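Side-chain contacts in DUF4973 domain-containing protein (Bacteroides thetaiotaomicron, PDB 4QNI), which is of unknown function but, as a likely lipoprotein with two beta-rich domains, is thought to be an auxiliary nutrient-binding protein: residues I180-V185 with A220-E225; D75-L80 with V137-I142. All blocks are in the same frame, centred on the assembly; numbering follows the deposited sequence.

Interaction 1: residues I180-V185 with A220-E225; sequences ITNKVV and AGIVDE
Asn182 turns one flat of its carboxamide to the CG2 methyl of Ile222, which sits almost straight above the amide carbon. Ile222 belongs to a type II' beta turn, Ala220 to Val223, in the loop that follows strand 215-219. Asn182 lies on strand 180-188 of the large antiparallel sheet of the C-terminal domain. The contact therefore joins this strand to a turn beyond a strand elsewhere in the same sheet.

Ile222 CG2 is 3.8 Å from Asn182 CG. The chi2 of Asn182, -87°, turns the amide broadside to the methyl. The methyl rests on the amide face, and polar contact between the segments runs through water. Water 1 donates to Asn182 OD1 at 2.9 Å. It approaches tilted well out of the amide plane, on the same side as Ile222 CG2. The same water accepts from Ile222 N at 3.0 Å. Water 2 accepts from Asn182 ND2 at 2.9 Å and makes a weak bond to Gly221 O.

ND2 also donates directly to Ile201 O, so two partners hold the NH2 group and limit rotation of the amide. The turn is closed by Val223 N bonding to Ala220 O, at 3.0 Å. Gly221 N is hydrogen-bonded to Tyr294 OH. Ile222 packs further on Tyr308 and Ile201 of its own chain and on Pro280 of a second subunit, so the turn also reaches a subunit interface. A bound ethanediol, probably from the crystallisation liquor, lies near Gly221.

Gly221 has a positive phi of 42°, which suits glycine in the second place of a type II' turn. With no side chain there, the backbone comes close to the strand, and Gly221 CA lies 3.2 Å from Asn182 OD1.

Interaction 2: residues D75-L80 with V137-I142; sequences DTLNIL and VLPLQI
The pyrrolidine ring of Pro139 meets Leu77 at its CB-CG edge, with the leucine coming in obliquely to the ring plane. Leu77 CD2 lies 3.8 Å from Pro139 CG. Leu77 CB lies 4.0 Å from Pro139 CB. Around the same ring, Ile162, Asp95 and His72 add packing from neighbouring strands.

This is a helix lying on a beta sheet. Helix 74-85 follows directly on strand 66-72, which pairs antiparallel with strand 135-142, so the chain leaves the sheet and turns back over it. Leu77 makes the contact from the helix side. Its CG is anti to the backbone N, chi1 179°, and this carries both methyls out to the strand. The branch then divides the work. CD1 meets Val137 CG1 tip to tip at 3.9 Å. CD2 touches the proline and also comes within 4.0 Å of Val137 CG1. One leucine thus spans two residues that alternate along the strand and point the same way.

Tyr93, on the parallel neighbour strand 93-95, packs on both Leu77 and Val137 and extends the apolar patch. The backbone of Pro139 is hydrogen-bonded to Asp73, just before the helix. Asp73 OD2 is also bonded to Thr76 OG1, so one residue links the strand and the first turn of the helix.

The contact itself is made of carbon alone. Its three residues are buried, so this part of the packing probably rests on fit and exclusion of water, while the direction-giving bonds lie beside it at Asp73.

How the interactions relate
Interaction 2 comes first along the chain and closes before interaction 1 opens. Interaction 2 lies in the N-terminal DUF4973 region, interaction 1 in the C-terminal BT_3044-like region. Their centres are 33 Å apart and their nearest atoms about 9 Å apart, so they do not touch. They share no sheet. Interaction 2 sets helix 74-85 on the mixed sheet, while interaction 1 joins strand 180-188 to a loop of the antiparallel sheet. Each contact packs its own sheet, but the loop of interaction 1 reaches the other sheet through the salt bridge of Glu225 to Arg164 on strand 160-168, which lies beside strand 135-142 of interaction 2.

Interaction 1: residues I180-V185 with A220-E225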
loop_
_atom_site.group_PDB
_atom_site.type_symbol
_atom_site.label_atom_id
_atom_site.label_comp_id
_atom_site.label_asym_id
_atom_site.label_seq_id
_atom_site.Cartn_x
_atom_site.Cartn_y
_atom_site.Cartn_z
ATOM N N ILE A 180 34.404 -1.088 -2.225
ATOM C CA ILE A 180 35.011 -0.341 -3.317
ATOM C C ILE A 180 34.900 1.128 -3.032
ATOM O O ILE A 180 33.792 1.602 -2.775
ATOM C CB ILE A 180 34.370 -0.685 -4.699
ATOM C CG1 ILE A 180 34.694 -2.130 -5.152
ATOM C CG2 ILE A 180 34.796 0.338 -5.774
ATOM C CD1 ILE A 180 36.174 -2.411 -5.452
ATOM N N THR A 181 36.020 1.862 -3.117
ATOM C CA THR A 181 35.971 3.315 -2.985
ATOM C C THR A 181 36.146 3.929 -4.376
ATOM O O THR A 181 36.766 3.313 -5.268
ATOM C CB THR A 181 36.972 3.893 -1.967
ATOM O OG1 THR A 181 38.319 3.585 -2.336
ATOM C CG2 THR A 181 36.673 3.479 -0.539
ATOM N N ASN A 182 35.547 5.117 -4.566
ATOM C CA ASN A 182 35.656 5.929 -5.774
ATOM C C ASN A 182 36.130 7.302 -5.349
ATOM O O ASN A 182 35.391 8.039 -4.685
ATOM C CB ASN A 182 34.319 6.005 -6.533
ATOM C CG ASN A 182 33.866 4.702 -7.124
ATOM O OD1 ASN A 182 34.223 4.353 -8.234
ATOM N ND2 ASN A 182 33.073 3.949 -6.400
ATOM N N LYS A 183 37.383 7.625 -5.664
ATOM C CA LYS A 183 37.971 8.913 -5.322
ATOM C C LYS A 183 38.316 9.651 -6.606
ATOM O O LYS A 183 38.492 8.998 -7.625
ATOM C CB LYS A 183 39.213 8.720 -4.424
ATOM C CG LYS A 183 38.859 8.236 -3.023
ATOM C CD LYS A 183 40.077 7.744 -2.289
ATOM C CE LYS A 183 39.773 7.435 -0.845
ATOM N NZ LYS A 183 40.781 8.050 0.057
ATOM N N VAL A 184 38.368 10.999 -6.572
ATOM C CA VAL A 184 38.672 11.830 -7.728
ATOM C C VAL A 184 40.138 12.283 -7.657
ATOM O O VAL A 184 40.570 12.838 -6.642
ATOM C CB VAL A 184 37.692 13.048 -7.822
ATOM C CG1 VAL A 184 38.082 14.022 -8.940
ATOM C CG2 VAL A 184 36.241 12.594 -7.987
ATOM N N VAL A 185 40.890 12.079 -8.752
ATOM C CA VAL A 185 42.276 12.530 -8.857
ATOM C C VAL A 185 42.230 14.037 -9.169
ATOM O O VAL A 185 41.790 14.450 -10.237
ATOM C CB VAL A 185 43.105 11.713 -9.879
ATOM C CG1 VAL A 185 44.535 12.253 -9.975
ATOM C CG2 VAL A 185 43.118 10.231 -9.508
ATOM N N ALA A 220 32.636 1.080 -15.371
ATOM C CA ALA A 220 33.715 1.746 -14.645
ATOM C C ALA A 220 33.173 2.581 -13.485
ATOM O O ALA A 220 32.224 3.343 -13.658
ATOM C CB ALA A 220 34.527 2.613 -15.601
ATOM N N GLY A 221 33.740 2.370 -12.307
ATOM C CA GLY A 221 33.356 3.046 -11.077
ATOM C C GLY A 221 31.876 3.249 -10.803
ATOM O O GLY A 221 31.133 2.293 -10.567
ATOM N N ILE A 222 31.451 4.521 -10.811
ATOM C CA ILE A 222 30.083 4.955 -10.485
ATOM C C ILE A 222 29.124 4.828 -11.656
ATOM O O ILE A 222 27.913 4.971 -11.458
ATOM C CB ILE A 222 30.073 6.387 -9.920
ATOM C CG1 ILE A 222 30.721 7.377 -10.904
ATOM C CG2 ILE A 222 30.759 6.404 -8.560
ATOM C CD1 ILE A 222 30.421 8.694 -10.623
ATOM N N VAL A 223 29.649 4.562 -12.871
ATOM C CA VAL A 223 28.807 4.364 -14.058
ATOM C C VAL A 223 27.968 3.107 -13.827
ATOM O O VAL A 223 28.441 2.149 -13.213
ATOM C CB VAL A 223 29.650 4.261 -15.362
ATOM C CG1 VAL A 223 28.764 4.061 -16.600
ATOM C CG2 VAL A 223 30.550 5.477 -15.538
ATOM N N ASP A 224 26.718 3.134 -14.260
ATOM C CA ASP A 224 25.816 1.992 -14.147
ATOM C C ASP A 224 24.895 1.971 -15.365
ATOM O O ASP A 224 25.064 2.783 -16.285
ATOM C CB ASP A 224 25.034 1.971 -12.802
ATOM C CG ASP A 224 24.044 3.112 -12.554
ATOM O OD1 ASP A 224 23.474 3.642 -13.541
ATOM O OD2 ASP A 224 23.800 3.438 -11.370
ATOM N N GLU A 225 23.958 1.014 -15.374
ATOM C CA GLU A 225 22.956 0.734 -16.398
ATOM C C GLU A 225 22.090 1.930 -16.798
ATOM O O GLU A 225 21.497 1.906 -17.880
ATOM C CB GLU A 225 22.016 -0.332 -15.852
ATOM C CG GLU A 225 21.789 -1.475 -16.785
ATOM C CD GLU A 225 21.004 -2.569 -16.101
ATOM O OE1 GLU A 225 19.816 -2.339 -15.787
ATOM O OE2 GLU A 225 21.565 -3.671 -15.910
HETATM O O HOH W 1 33.965 6.202 -10.450
HETATM O O HOH W 2 32.297 1.452 -7.569
#

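Interaction 2: residues D75-L80 with V137-I142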
loop_
_atom_site.group_PDB
_atom_site.type_symbol
_atom_site.label_atom_id
_atom_site.label_comp_id
_atom_site.label_asym_id
_atom_site.label_seq_id
_atom_site.Cartn_x
_atom_site.Cartn_y
_atom_site.Cartn_z
ATOM N N ASP A 75 5.376 -4.758 -29.252
ATOM C CA ASP A 75 4.449 -3.656 -28.923
ATOM C C ASP A 75 4.475 -3.296 -27.470
ATOM O O ASP A 75 4.705 -2.137 -27.164
ATOM C CB ASP A 75 2.999 -3.980 -29.326
ATOM C CG ASP A 75 2.706 -3.856 -30.793
ATOM O OD1 ASP A 75 3.232 -2.911 -31.429
ATOM O OD2 ASP A 75 1.905 -4.669 -31.303
ATOM N N THR A 76 4.272 -4.275 -26.572
ATOM C CA THR A 76 4.289 -4.043 -25.121
ATOM C C THR A 76 5.670 -3.514 -24.683
ATOM O O THR A 76 5.737 -2.616 -23.849
ATOM C CB THR A 76 3.889 -5.330 -24.388
ATOM O OG1 THR A 76 2.602 -5.731 -24.860
ATOM C CG2 THR A 76 3.832 -5.162 -22.877
ATOM N N LEU A 77 6.756 -4.053 -25.254
ATOM C CA LEU A 77 8.102 -3.588 -24.934
ATOM C C LEU A 77 8.252 -2.123 -25.360
ATOM O O LEU A 77 8.765 -1.316 -24.582
ATOM C CB LEU A 77 9.170 -4.481 -25.614
ATOM C CG LEU A 77 10.638 -4.104 -25.392
ATOM C CD1 LEU A 77 10.971 -3.961 -23.912
ATOM C CD2 LEU A 77 11.556 -5.121 -26.033
ATOM N N ASN A 78 7.776 -1.771 -26.575
ATOM C CA ASN A 78 7.831 -0.383 -27.047
ATOM C C ASN A 78 7.097 0.580 -26.112
ATOM O O ASN A 78 7.681 1.592 -25.740
ATOM C CB ASN A 78 7.278 -0.264 -28.448
ATOM C CG ASN A 78 8.206 -0.856 -29.480
ATOM O OD1 ASN A 78 9.393 -1.078 -29.233
ATOM N ND2 ASN A 78 7.675 -1.150 -30.648
ATOM N N ILE A 79 5.843 0.252 -25.701
ATOM C CA ILE A 79 5.057 1.070 -24.751
ATOM C C ILE A 79 5.863 1.233 -23.455
ATOM O O ILE A 79 6.068 2.358 -22.997
ATOM C CB ILE A 79 3.647 0.484 -24.463
ATOM C CG1 ILE A 79 2.834 0.147 -25.734
ATOM C CG2 ILE A 79 2.852 1.310 -23.436
ATOM C CD1 ILE A 79 2.467 1.250 -26.563
ATOM N N LEU A 80 6.373 0.105 -22.916
ATOM C CA LEU A 80 7.126 0.114 -21.677
ATOM C C LEU A 80 8.364 1.001 -21.813
ATOM O O LEU A 80 8.627 1.782 -20.900
ATOM C CB LEU A 80 7.500 -1.317 -21.236
ATOM C CG LEU A 80 8.383 -1.398 -19.966
ATOM C CD1 LEU A 80 7.857 -2.393 -18.980
ATOM C CD2 LEU A 80 9.765 -1.708 -20.323
ATOM N N VAL A 137 15.994 -7.976 -23.474
ATOM C CA VAL A 137 14.718 -8.428 -22.953
ATOM C C VAL A 137 14.041 -9.315 -24.014
ATOM O O VAL A 137 14.092 -8.989 -25.212
ATOM C CB VAL A 137 13.858 -7.160 -22.599
ATOM C CG1 VAL A 137 12.370 -7.380 -22.789
ATOM C CG2 VAL A 137 14.144 -6.677 -21.195
ATOM N N LEU A 138 13.352 -10.383 -23.574
ATOM C CA LEU A 138 12.590 -11.198 -24.500
ATOM C C LEU A 138 11.110 -10.933 -24.235
ATOM O O LEU A 138 10.609 -11.384 -23.199
ATOM C CB LEU A 138 12.947 -12.696 -24.370
ATOM C CG LEU A 138 12.194 -13.658 -25.302
ATOM C CD1 LEU A 138 12.494 -13.346 -26.769
ATOM C CD2 LEU A 138 12.528 -15.132 -24.951
ATOM N N PRO A 139 10.397 -10.173 -25.120
ATOM C CA PRO A 139 8.968 -9.885 -24.860
ATOM C C PRO A 139 8.027 -10.928 -25.500
ATOM O O PRO A 139 8.107 -11.166 -26.693
ATOM C CB PRO A 139 8.792 -8.497 -25.471
ATOM C CG PRO A 139 9.792 -8.452 -26.653
ATOM C CD PRO A 139 10.855 -9.523 -26.372
ATOM N N LEU A 140 7.138 -11.547 -24.699
ATOM C CA LEU A 140 6.224 -12.602 -25.157
ATOM C C LEU A 140 4.800 -12.340 -24.740
ATOM O O LEU A 140 4.562 -11.702 -23.729
ATOM C CB LEU A 140 6.635 -13.997 -24.584
ATOM C CG LEU A 140 8.079 -14.458 -24.831
ATOM C CD1 LEU A 140 8.473 -15.545 -23.869
ATOM C CD2 LEU A 140 8.259 -14.916 -26.247
ATOM N N GLN A 141 3.850 -12.916 -25.473
ATOM C CA GLN A 141 2.439 -12.816 -25.135
ATOM C C GLN A 141 1.722 -14.113 -25.446
ATOM O O GLN A 141 2.128 -14.848 -26.352
ATOM C CB GLN A 141 1.773 -11.641 -25.891
ATOM C CG GLN A 141 1.827 -11.797 -27.406
ATOM C CD GLN A 141 1.212 -10.666 -28.198
ATOM O OE1 GLN A 141 1.755 -10.241 -29.231
ATOM N NE2 GLN A 141 0.050 -10.192 -27.777
ATOM N N ILE A 142 0.641 -14.384 -24.688
ATOM C CA ILE A 142 -0.297 -15.464 -24.974
ATOM C C ILE A 142 -1.201 -14.908 -26.079
ATOM O O ILE A 142 -1.744 -13.817 -25.912
ATOM C CB ILE A 142 -1.097 -15.934 -23.740
ATOM C CG1 ILE A 142 -0.192 -16.447 -22.558
ATOM C CG2 ILE A 142 -2.183 -16.930 -24.162
ATOM C CD1 ILE A 142 0.736 -17.613 -22.808
#